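Local coordinates for BluB-like flavoprotein (PDB 3EO8), which binds flavin mononucleotide and, as a member of the nitroreductase family, probably acts as an FMN-dependent oxidoreductase, at residues 161-166 and 193-198; 15-20 and 98-103; 108-113 and 131-136. All blocks are in the same frame, centred on the assembly; numbering follows the deposited sequence.

Interaction 1 (161-166 and 193-198). With FMN (flavin mononucleotide), chain G.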
loop_
_atom_site.group_PDB
_atom_site.type_symbol
_atom_site.label_atom_id
_atom_site.label_comp_id
_atom_site.label_asym_id
_atom_site.label_seq_id
_atom_site.Cartn_x
_atom_site.Cartn_y
_atom_site.Cartn_z
ATOM N N CYS A 161 1.803 10.240 -11.733
ATOM C CA CYS A 161 0.504 9.722 -11.375
ATOM C C CYS A 161 0.694 8.251 -11.267
ATOM O O CYS A 161 1.366 7.644 -12.090
ATOM C CB CYS A 161 -0.559 10.026 -12.427
ATOM S SG CYS A 161 -2.292 9.627 -11.970
ATOM N N TRP A 162 0.072 7.707 -10.236
ATOM C CA TRP A 162 0.001 6.283 -9.945
ATOM C C TRP A 162 -1.201 5.706 -10.681
ATOM O O TRP A 162 -2.252 6.313 -10.663
ATOM C CB TRP A 162 -0.220 6.220 -8.447
ATOM C CG TRP A 162 -0.011 4.947 -7.688
ATOM C CD1 TRP A 162 -0.283 3.666 -8.076
ATOM C CD2 TRP A 162 0.368 4.880 -6.319
ATOM N NE1 TRP A 162 -0.012 2.807 -7.042
ATOM C CE2 TRP A 162 0.381 3.531 -5.949
ATOM C CE3 TRP A 162 0.751 5.840 -5.380
ATOM C CZ2 TRP A 162 0.747 3.110 -4.668
ATOM C CZ3 TRP A 162 1.130 5.422 -4.110
ATOM C CH2 TRP A 162 1.109 4.061 -3.767
ATOM N N LEU A 163 -1.040 4.573 -11.360
ATOM C CA LEU A 163 -2.147 3.954 -12.084
ATOM C C LEU A 163 -2.340 2.506 -11.748
ATOM O O LEU A 163 -1.410 1.710 -11.793
ATOM C CB LEU A 163 -1.929 4.055 -13.585
ATOM C CG LEU A 163 -1.873 5.472 -14.201
ATOM C CD1 LEU A 163 -0.489 6.121 -14.167
ATOM C CD2 LEU A 163 -2.422 5.431 -15.651
ATOM N N THR A 164 -3.579 2.139 -11.476
ATOM C CA THR A 164 -3.955 0.724 -11.451
ATOM C C THR A 164 -5.136 0.462 -12.373
ATOM O O THR A 164 -5.571 -0.691 -12.515
ATOM C CB THR A 164 -4.247 0.211 -10.022
ATOM O OG1 THR A 164 -5.253 1.007 -9.397
ATOM C CG2 THR A 164 -2.955 0.181 -9.185
ATOM N N SER A 165 -5.660 1.491 -13.032
ATOM C CA SER A 165 -6.888 1.336 -13.825
ATOM C C SER A 165 -6.668 0.481 -15.077
ATOM O O SER A 165 -7.609 0.020 -15.670
ATOM C CB SER A 165 -7.496 2.685 -14.225
ATOM O OG SER A 165 -6.607 3.453 -14.993
ATOM N N GLN A 166 -5.420 0.282 -15.476
ATOM C CA GLN A 166 -5.124 -0.579 -16.616
ATOM C C GLN A 166 -5.237 -2.077 -16.331
ATOM O O GLN A 166 -5.102 -2.877 -17.256
ATOM C CB GLN A 166 -3.699 -0.289 -17.117
ATOM C CG GLN A 166 -2.575 -0.806 -16.229
ATOM C CD GLN A 166 -2.378 -0.012 -14.945
ATOM O OE1 GLN A 166 -2.766 1.157 -14.859
ATOM N NE2 GLN A 166 -1.738 -0.637 -13.935
HETATM N N MSE A 193 1.252 1.139 -12.617
HETATM C CA MSE A 193 2.160 1.951 -13.413
HETATM C C MSE A 193 2.276 3.330 -12.817
HETATM O O MSE A 193 1.444 3.771 -12.003
HETATM C CB MSE A 193 1.732 2.069 -14.880
HETATM C CG MSE A 193 1.084 0.816 -15.438
HETATM SE SE MSE A 193 0.829 0.788 -17.350
HETATM C CE MSE A 193 -0.537 2.114 -17.582
ATOM N N LEU A 194 3.369 3.993 -13.177
ATOM C CA LEU A 194 3.581 5.395 -12.860
ATOM C C LEU A 194 3.848 6.159 -14.153
ATOM O O LEU A 194 4.736 5.760 -14.959
ATOM C CB LEU A 194 4.771 5.552 -11.954
ATOM C CG LEU A 194 4.623 5.050 -10.536
ATOM C CD1 LEU A 194 6.010 4.761 -9.904
ATOM C CD2 LEU A 194 3.870 6.100 -9.775
ATOM N N ALA A 195 3.088 7.235 -14.364
ATOM C CA ALA A 195 3.397 8.199 -15.430
ATOM C C ALA A 195 4.289 9.256 -14.793
ATOM O O ALA A 195 3.895 9.878 -13.803
ATOM C CB ALA A 195 2.109 8.862 -16.004
ATOM N N LEU A 196 5.472 9.467 -15.370
ATOM C CA LEU A 196 6.524 10.242 -14.732
ATOM C C LEU A 196 7.119 11.275 -15.669
ATOM O O LEU A 196 7.512 10.958 -16.786
ATOM C CB LEU A 196 7.642 9.292 -14.256
ATOM C CG LEU A 196 8.876 9.876 -13.558
ATOM C CD1 LEU A 196 8.514 10.582 -12.205
ATOM C CD2 LEU A 196 9.956 8.746 -13.371
ATOM N N GLY A 197 7.229 12.505 -15.180
ATOM C CA GLY A 197 7.760 13.623 -15.964
ATOM C C GLY A 197 7.884 14.907 -15.172
ATOM O O GLY A 197 7.676 14.939 -13.964
ATOM N N VAL A 198 8.248 15.982 -15.858
ATOM C CA VAL A 198 8.217 17.287 -15.249
ATOM C C VAL A 198 6.789 17.759 -15.389
ATOM O O VAL A 198 6.265 17.820 -16.506
ATOM C CB VAL A 198 9.142 18.282 -15.947
ATOM C CG1 VAL A 198 8.949 19.660 -15.331
ATOM C CG2 VAL A 198 10.620 17.801 -15.869
HETATM N N1 FMN G . -5.273 8.151 -11.126
HETATM C C2 FMN G . -5.573 7.963 -12.454
HETATM O O2 FMN G . -5.796 8.910 -13.221
HETATM N N3 FMN G . -5.616 6.695 -12.965
HETATM C C4 FMN G . -5.427 5.585 -12.195
HETATM O O4 FMN G . -5.460 4.452 -12.725
HETATM C C4A FMN G . -5.122 5.765 -10.851
HETATM N N5 FMN G . -4.884 4.666 -10.047
HETATM C C5A FMN G . -4.543 4.836 -8.723
HETATM C C6 FMN G . -4.279 3.711 -7.962
HETATM C C7 FMN G . -3.922 3.859 -6.633
HETATM C C7M FMN G . -3.271 2.685 -5.980
HETATM C C8 FMN G . -3.806 5.141 -6.083
HETATM C C8M FMN G . -3.050 5.327 -4.797
HETATM C C9 FMN G . -4.066 6.259 -6.860
HETATM C C9A FMN G . -4.430 6.122 -8.190
HETATM N N10 FMN G . -4.730 7.224 -8.991
HETATM C C10 FMN G . -5.019 7.047 -10.329
HETATM C "C1'" FMN G . -4.722 8.629 -8.450
HETATM C "C2'" FMN G . -5.989 8.980 -7.670
HETATM O "O2'" FMN G . -7.070 9.213 -8.564
HETATM C "C3'" FMN G . -5.721 10.235 -6.851
HETATM O "O3'" FMN G . -4.687 9.952 -5.916
HETATM C "C4'" FMN G . -6.931 10.820 -6.129
HETATM O "O4'" FMN G . -7.935 11.220 -7.045
HETATM C "C5'" FMN G . -6.474 12.031 -5.305
HETATM O "O5'" FMN G . -5.964 13.017 -6.183
HETATM P P FMN G . -4.504 13.652 -5.880
HETATM O O1P FMN G . -4.191 14.681 -6.925
HETATM O O2P FMN G . -3.540 12.479 -5.966
HETATM O O3P FMN G . -4.416 14.238 -4.478
#
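Trp162 and Leu194, a non-hydrogen-bonded pair of two antiparallel strands, point to one face of the sheet; Cys161, Leu163, Met193 and Ala195 point to the other. With CG anti to its backbone N (chi1 -165°), Trp162 lays its indole against the dimethylbenzene end of FMN: C8M sits 3.8 Å above the plane, over its centre, and C7M approaches NE1 at 3.4 Å. Gln140 of the second subunit accepts the hydrogen bond from that NE1. Leu194 CD2 reaches across to the CA and CB of Trp162. On the other face Leu163 CD1 lies against Ala195 CB at 4.2 Å, while Met193, a selenomethionine, and Gln166 meet tip to tip, Met193 CG against Gln166 NE2 and the methyl CE beside OE1. Gln166 is bent at chi2, which turns its amide back so that NE2 reaches Leu163 O from above the carbonyl plane; that oxygen also takes Met193 N at 2.8 Å, in plane. The Cys161-Ala195 and Leu163-Met193 pairs carry two backbone bonds each. Where strand 159-163 ends, the backbone turns its N-H groups to the flavin: Thr164 N bonds to N5 at 3.2 Å, and Ser165 N to O4 at 3.0 Å. In this FMN pocket of the nitroreductase fold, an N-H donor at N5 would be expected to tune the redox centre, and the donor at O4 to draw electron density from the isoalloxazine.

Interaction 2 (15-20 and 98-103). With FMN (flavin mononucleotide), chain G.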
loop_
_atom_site.group_PDB
_atom_site.type_symbol
_atom_site.label_atom_id
_atom_site.label_comp_id
_atom_site.label_asym_id
_atom_site.label_seq_id
_atom_site.Cartn_x
_atom_site.Cartn_y
_atom_site.Cartn_z
ATOM N N ARG A 15 -1.198 14.539 -14.424
ATOM C CA ARG A 15 -1.698 13.936 -15.667
ATOM C C ARG A 15 -1.350 14.757 -16.909
ATOM O O ARG A 15 -1.695 14.388 -18.022
ATOM C CB ARG A 15 -3.206 13.669 -15.568
ATOM C CG ARG A 15 -3.587 12.841 -14.364
ATOM C CD ARG A 15 -5.024 12.337 -14.404
ATOM N NE ARG A 15 -5.316 11.550 -13.200
ATOM C CZ ARG A 15 -5.683 12.060 -12.018
ATOM N NH1 ARG A 15 -5.801 13.361 -11.829
ATOM N NH2 ARG A 15 -5.911 11.243 -11.013
ATOM N N LYS A 16 -0.621 15.852 -16.728
ATOM C CA LYS A 16 -0.144 16.624 -17.846
ATOM C C LYS A 16 1.286 16.994 -17.532
ATOM O O LYS A 16 1.592 17.318 -16.383
ATOM C CB LYS A 16 -0.985 17.887 -18.072
ATOM C CG LYS A 16 -2.367 17.607 -18.650
ATOM N N PHE A 17 2.130 16.912 -18.560
ATOM C CA PHE A 17 3.588 17.010 -18.433
ATOM C C PHE A 17 4.217 17.979 -19.414
ATOM O O PHE A 17 3.763 18.128 -20.547
ATOM C CB PHE A 17 4.227 15.636 -18.640
ATOM C CG PHE A 17 3.681 14.598 -17.734
ATOM C CD1 PHE A 17 2.519 13.920 -18.063
ATOM C CD2 PHE A 17 4.289 14.307 -16.523
ATOM C CE1 PHE A 17 1.980 12.960 -17.207
ATOM C CE2 PHE A 17 3.742 13.335 -15.677
ATOM C CZ PHE A 17 2.593 12.670 -16.018
ATOM N N LYS A 18 5.301 18.609 -18.969
ATOM C CA LYS A 18 6.090 19.488 -19.821
ATOM C C LYS A 18 6.951 18.645 -20.750
ATOM O O LYS A 18 7.107 17.441 -20.536
ATOM C CB LYS A 18 6.957 20.416 -18.974
ATOM C CG LYS A 18 6.132 21.378 -18.150
ATOM C CD LYS A 18 6.966 22.227 -17.219
ATOM C CE LYS A 18 6.093 23.282 -16.542
ATOM N NZ LYS A 18 6.774 23.957 -15.411
ATOM N N ASN A 19 7.477 19.271 -21.797
ATOM C CA ASN A 19 8.304 18.578 -22.756
ATOM C C ASN A 19 9.748 18.610 -22.321
ATOM O O ASN A 19 10.542 19.416 -22.837
ATOM C CB ASN A 19 8.181 19.228 -24.123
ATOM C CG ASN A 19 8.901 18.443 -25.195
ATOM O OD1 ASN A 19 9.028 17.211 -25.102
ATOM N ND2 ASN A 19 9.391 19.144 -26.208
ATOM N N GLN A 20 10.070 17.777 -21.341
ATOM C CA GLN A 20 11.384 17.751 -20.720
ATOM C C GLN A 20 11.652 16.322 -20.309
ATOM O O GLN A 20 10.727 15.569 -20.022
ATOM C CB GLN A 20 11.424 18.637 -19.486
ATOM C CG GLN A 20 11.296 20.100 -19.799
ATOM C CD GLN A 20 11.232 20.995 -18.566
ATOM O OE1 GLN A 20 11.860 20.722 -17.528
ATOM N NE2 GLN A 20 10.438 22.076 -18.676
ATOM N N LEU A 98 0.600 8.522 -21.862
ATOM C CA LEU A 98 1.386 8.716 -23.068
ATOM C C LEU A 98 1.906 10.159 -23.161
ATOM O O LEU A 98 2.813 10.447 -23.916
ATOM C CB LEU A 98 0.547 8.412 -24.296
ATOM C CG LEU A 98 0.219 6.929 -24.454
ATOM C CD1 LEU A 98 -0.966 6.776 -25.403
ATOM C CD2 LEU A 98 1.450 6.166 -24.966
ATOM N N LYS A 99 1.308 11.043 -22.369
ATOM C CA LYS A 99 1.720 12.448 -22.305
ATOM C C LYS A 99 3.037 12.647 -21.574
ATOM O O LYS A 99 3.617 13.742 -21.661
ATOM C CB LYS A 99 0.623 13.273 -21.633
ATOM C CG LYS A 99 -0.709 13.252 -22.382
ATOM C CD LYS A 99 -1.793 14.071 -21.680
ATOM C CE LYS A 99 -3.013 14.144 -22.594
ATOM N NZ LYS A 99 -4.245 14.678 -21.950
ATOM N N ALA A 100 3.490 11.628 -20.838
ATOM C CA ALA A 100 4.750 11.684 -20.092
ATOM C C ALA A 100 5.904 11.072 -20.881
ATOM O O ALA A 100 5.689 10.193 -21.709
ATOM C CB ALA A 100 4.597 10.982 -18.757
ATOM N N PRO A 101 7.144 11.524 -20.602
ATOM C CA PRO A 101 8.345 10.938 -21.170
ATOM C C PRO A 101 8.724 9.567 -20.624
ATOM O O PRO A 101 9.467 8.858 -21.270
ATOM C CB PRO A 101 9.429 11.980 -20.844
ATOM C CG PRO A 101 8.934 12.658 -19.581
ATOM C CD PRO A 101 7.433 12.654 -19.697
ATOM N N VAL A 102 8.215 9.182 -19.462
ATOM C CA VAL A 102 8.610 7.918 -18.835
ATOM C C VAL A 102 7.390 7.183 -18.341
ATOM O O VAL A 102 6.510 7.787 -17.737
ATOM C CB VAL A 102 9.557 8.149 -17.632
ATOM C CG1 VAL A 102 9.926 6.821 -16.967
ATOM C CG2 VAL A 102 10.786 8.945 -18.051
ATOM N N LEU A 103 7.342 5.885 -18.622
ATOM C CA LEU A 103 6.366 4.958 -18.063
ATOM C C LEU A 103 7.138 3.971 -17.194
ATOM O O LEU A 103 8.070 3.343 -17.666
ATOM C CB LEU A 103 5.634 4.170 -19.144
ATOM C CG LEU A 103 4.609 3.165 -18.662
ATOM C CD1 LEU A 103 3.532 3.895 -17.839
ATOM C CD2 LEU A 103 4.018 2.373 -19.840
HETATM N N1 FMN G . -5.273 8.151 -11.126
HETATM C C2 FMN G . -5.573 7.963 -12.454
HETATM O O2 FMN G . -5.796 8.910 -13.221
HETATM N N3 FMN G . -5.616 6.695 -12.965
HETATM C C4 FMN G . -5.427 5.585 -12.195
HETATM O O4 FMN G . -5.460 4.452 -12.725
HETATM C C4A FMN G . -5.122 5.765 -10.851
HETATM N N5 FMN G . -4.884 4.666 -10.047
HETATM C C5A FMN G . -4.543 4.836 -8.723
HETATM C C6 FMN G . -4.279 3.711 -7.962
HETATM C C7 FMN G . -3.922 3.859 -6.633
HETATM C C7M FMN G . -3.271 2.685 -5.980
HETATM C C8 FMN G . -3.806 5.141 -6.083
HETATM C C8M FMN G . -3.050 5.327 -4.797
HETATM C C9 FMN G . -4.066 6.259 -6.860
HETATM C C9A FMN G . -4.430 6.122 -8.190
HETATM N N10 FMN G . -4.730 7.224 -8.991
HETATM C C10 FMN G . -5.019 7.047 -10.329
HETATM C "C1'" FMN G . -4.722 8.629 -8.450
HETATM C "C2'" FMN G . -5.989 8.980 -7.670
HETATM O "O2'" FMN G . -7.070 9.213 -8.564
HETATM C "C3'" FMN G . -5.721 10.235 -6.851
HETATM O "O3'" FMN G . -4.687 9.952 -5.916
HETATM C "C4'" FMN G . -6.931 10.820 -6.129
HETATM O "O4'" FMN G . -7.935 11.220 -7.045
HETATM C "C5'" FMN G . -6.474 12.031 -5.305
HETATM O "O5'" FMN G . -5.964 13.017 -6.183
HETATM P P FMN G . -4.504 13.652 -5.880
HETATM O O1P FMN G . -4.191 14.681 -6.925
HETATM O O2P FMN G . -3.540 12.479 -5.966
HETATM O O3P FMN G . -4.416 14.238 -4.478
HETATM O O HOH W 1 -4.241 14.538 -19.164
#
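FMN O2 takes two hydrogen bonds from the Arg15 guanidinium: a short one from NE at 2.7 Å and a weak one from NH2. NH2 also donates to flavin N1 at 3.2 Å, and this bond is nearly straight (169° at the hydrogen). N1 lies at the edge of the guanidinium, in its plane, so the cation meets the pyrimidine end of the isoalloxazine through its N-H edge. The side chain is extended from CG to NE, which carries the charge away from the 98-103 segment to the cofactor. A positive group at N1 and O2 would be expected to stabilise the negative charge that gathers there on flavin reduction, consistent with the redox chemistry of the nitroreductase family. The backbone of the same residue faces the other way: a water donates to Arg15 O and accepts from Lys99 NZ, 2.8 Å in each case, while the extended Lys99 chain passes the carbonyl with its CD. Residues 15-20 belong to the loop between helices 4-10 and 24-35, and here they run past the entry to strand 102-108 of the antiparallel sheet. The apolar centre of the contact is a CH-pi interaction. Phe17, its CG beside the backbone N (chi1 -55°), presents a ring face to Ala100, whose CB stands 3.6 Å from the centroid and only 9° off the normal. Lys99 CB touches the ring at CD1, and Ala195 of strand 189-197 also packs on Phe17. At the solvent-facing end Pro101 brings CG to 3.4 Å from Gln20 O, beyond Asn19, the centre of an inverse gamma turn.

Interaction 3 (108-113 and 131-136)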
loop_
_atom_site.group_PDB
_atom_site.type_symbol
_atom_site.label_atom_id
_atom_site.label_comp_id
_atom_site.label_asym_id
_atom_site.label_seq_id
_atom_site.Cartn_x
_atom_site.Cartn_y
_atom_site.Cartn_z
ATOM N N THR A 108 5.108 -6.756 -8.974
ATOM C CA THR A 108 5.008 -7.149 -7.583
ATOM C C THR A 108 4.733 -8.666 -7.561
ATOM O O THR A 108 4.629 -9.301 -8.608
ATOM C CB THR A 108 3.915 -6.325 -6.850
ATOM O OG1 THR A 108 3.977 -6.567 -5.438
ATOM C CG2 THR A 108 2.498 -6.653 -7.388
ATOM N N LYS A 109 4.715 -9.247 -6.380
ATOM C CA LYS A 109 4.394 -10.634 -6.194
ATOM C C LYS A 109 3.580 -10.833 -4.908
ATOM O O LYS A 109 3.559 -9.959 -4.019
ATOM C CB LYS A 109 5.665 -11.481 -6.186
ATOM C CG LYS A 109 6.619 -11.227 -5.018
ATOM C CD LYS A 109 7.764 -12.238 -4.975
ATOM C CE LYS A 109 8.798 -11.785 -3.924
ATOM N NZ LYS A 109 9.783 -12.824 -3.495
ATOM N N VAL A 110 2.888 -11.967 -4.820
ATOM C CA VAL A 110 2.023 -12.229 -3.678
ATOM C C VAL A 110 2.851 -12.408 -2.416
ATOM O O VAL A 110 3.926 -13.001 -2.451
ATOM C CB VAL A 110 1.134 -13.493 -3.902
ATOM C CG1 VAL A 110 0.426 -13.878 -2.611
ATOM C CG2 VAL A 110 0.137 -13.257 -4.997
ATOM N N TYR A 111 2.374 -11.845 -1.316
ATOM C CA TYR A 111 2.950 -12.044 0.015
ATOM C C TYR A 111 1.911 -12.764 0.859
ATOM O O TYR A 111 0.825 -12.247 1.066
ATOM C CB TYR A 111 3.312 -10.713 0.654
ATOM C CG TYR A 111 3.689 -10.827 2.097
ATOM C CD1 TYR A 111 4.783 -11.585 2.485
ATOM C CD2 TYR A 111 2.964 -10.183 3.087
ATOM C CE1 TYR A 111 5.128 -11.700 3.817
ATOM C CE2 TYR A 111 3.321 -10.280 4.396
ATOM C CZ TYR A 111 4.411 -11.061 4.757
ATOM O OH TYR A 111 4.750 -11.180 6.088
ATOM N N ASN A 112 2.236 -13.980 1.302
ATOM C CA ASN A 112 1.355 -14.746 2.189
ATOM C C ASN A 112 1.646 -14.274 3.621
ATOM O O ASN A 112 2.739 -14.515 4.141
ATOM C CB ASN A 112 1.604 -16.249 2.028
ATOM C CG ASN A 112 1.105 -16.788 0.699
ATOM O OD1 ASN A 112 0.154 -16.252 0.089
ATOM N ND2 ASN A 112 1.750 -17.844 0.228
ATOM N N PRO A 113 0.700 -13.553 4.243
ATOM C CA PRO A 113 0.980 -12.839 5.492
ATOM C C PRO A 113 0.918 -13.757 6.707
ATOM O O PRO A 113 0.599 -14.924 6.566
ATOM C CB PRO A 113 -0.145 -11.793 5.544
ATOM C CG PRO A 113 -1.311 -12.507 4.854
ATOM C CD PRO A 113 -0.693 -13.361 3.792
ATOM N N LYS A 131 -9.708 -14.048 4.604
ATOM C CA LYS A 131 -9.865 -12.806 5.371
ATOM C C LYS A 131 -8.551 -12.075 5.614
ATOM O O LYS A 131 -8.548 -10.848 5.718
ATOM C CB LYS A 131 -10.551 -13.071 6.699
ATOM C CG LYS A 131 -11.978 -13.638 6.514
ATOM C CD LYS A 131 -12.702 -13.881 7.818
ATOM C CE LYS A 131 -14.084 -14.470 7.548
ATOM N NZ LYS A 131 -14.781 -14.825 8.827
ATOM N N LEU A 132 -7.425 -12.794 5.668
ATOM C CA LEU A 132 -6.123 -12.109 5.785
ATOM C C LEU A 132 -5.866 -11.195 4.595
ATOM O O LEU A 132 -5.168 -10.178 4.718
ATOM C CB LEU A 132 -4.966 -13.119 5.950
ATOM C CG LEU A 132 -5.119 -14.093 7.143
ATOM C CD1 LEU A 132 -4.125 -15.246 7.079
ATOM C CD2 LEU A 132 -5.016 -13.300 8.464
ATOM N N PHE A 133 -6.418 -11.556 3.430
ATOM C CA PHE A 133 -6.101 -10.846 2.212
ATOM C C PHE A 133 -6.989 -9.637 1.914
ATOM O O PHE A 133 -6.626 -8.826 1.052
ATOM C CB PHE A 133 -6.094 -11.800 1.028
ATOM C CG PHE A 133 -4.959 -12.776 1.051
ATOM C CD1 PHE A 133 -3.722 -12.419 0.564
ATOM C CD2 PHE A 133 -5.145 -14.078 1.521
ATOM C CE1 PHE A 133 -2.672 -13.301 0.574
ATOM C CE2 PHE A 133 -4.086 -14.979 1.532
ATOM C CZ PHE A 133 -2.845 -14.572 1.055
ATOM N N ILE A 134 -8.107 -9.474 2.631
ATOM C CA ILE A 134 -8.931 -8.262 2.458
ATOM C C ILE A 134 -8.143 -6.989 2.840
ATOM O O ILE A 134 -8.512 -5.895 2.446
ATOM C CB ILE A 134 -10.305 -8.329 3.191
ATOM C CG1 ILE A 134 -10.164 -8.257 4.711
ATOM C CG2 ILE A 134 -11.089 -9.542 2.774
ATOM C CD1 ILE A 134 -11.543 -8.040 5.409
ATOM N N ARG A 135 -7.092 -7.146 3.644
ATOM C CA ARG A 135 -6.196 -6.042 3.969
ATOM C C ARG A 135 -4.808 -6.296 3.393
ATOM O O ARG A 135 -3.855 -5.638 3.785
ATOM C CB ARG A 135 -6.147 -5.817 5.485
ATOM C CG ARG A 135 -5.645 -6.962 6.285
ATOM C CD ARG A 135 -6.749 -7.898 6.748
ATOM N NE ARG A 135 -7.655 -7.232 7.667
ATOM C CZ ARG A 135 -8.735 -7.784 8.208
ATOM N NH1 ARG A 135 -9.051 -9.055 7.971
ATOM N NH2 ARG A 135 -9.490 -7.084 9.054
ATOM N N ASN A 136 -4.747 -7.165 2.383
ATOM C CA ASN A 136 -3.514 -7.492 1.642
ATOM C C ASN A 136 -2.225 -6.760 2.082
ATOM O O ASN A 136 -1.848 -5.733 1.508
ATOM C CB ASN A 136 -3.744 -7.283 0.138
ATOM C CG ASN A 136 -2.902 -8.181 -0.696
ATOM O OD1 ASN A 136 -1.689 -8.280 -0.483
ATOM N ND2 ASN A 136 -3.532 -8.899 -1.614
HETATM O O HOH W 2 -0.635 -9.951 1.426
HETATM O O HOH W 3 0.008 -10.084 -1.716
#
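Val110 opens the contact lightly, its CG1 4.5 Å from Phe133 CE1. Tyr111 takes part through its backbone: two waters link it to Asn136 OD1, one donating to Tyr111 O at 2.7 Å, the other accepting from Tyr111 N at 3.0 Å. Both waters donate to OD1, and the same oxygen caps Met139 N at the start of helix 137-155, so three donors grip it and fix the N-cap side chain. Tyr111 O also lies near Phe133 CE1. Asn112 brings OD1 to the rim of the Phe133 ring, in its plane and 3.6 Å from CZ, with the amide turned 85° from the ring; the partly positive C-H edge suits an oxygen there. Its ND2 is held by Tyr117 OH. Pro113 is the main apolar piece. Its CD lies 3.7 Å from Phe133 CZ, the two side chains crossing at about a right angle, and its CG meets Leu132 CB at 3.9 Å. Phe133 has CG beside the backbone N (chi1 -69°), which swings the ring tip toward residues 110-113. A type I turn from Phe133 to Asn136, closed by Asn136 N bonding to Phe133 O, leads directly into the capped helix. Across the dimer boundary, Tyr168 of the second subunit packs on Leu132, and its Leu190 O accepts a bond from Arg135. The contact thus joins the connection leaving strand 102-108, on its way to helix 116-121, to the junction of helices 126-133 and 137-155.

Interactions 1 and 2 adjoin, their centres 10 Å apart, and meet one FMN from different sides: 161-166 covers a flavin face and holds N5 and O4, whereas Arg15 holds the N1 and O2 end. They are joined directly through residues 196-198, with Val198 O 2.8 Å from Lys18 N and Leu196 N 3.1 Å from Val102 O, both probable hydrogen bonds. Interaction 3 lies 23 Å from interaction 1 and 32 Å from interaction 2, centre to centre, on the opposite side of the chain's centre from interaction 2. Like interaction 1 it touches the second subunit, and the Tyr111 side chain comes within about 6 Å of a bound FMN other than the one held by interactions 1 and 2.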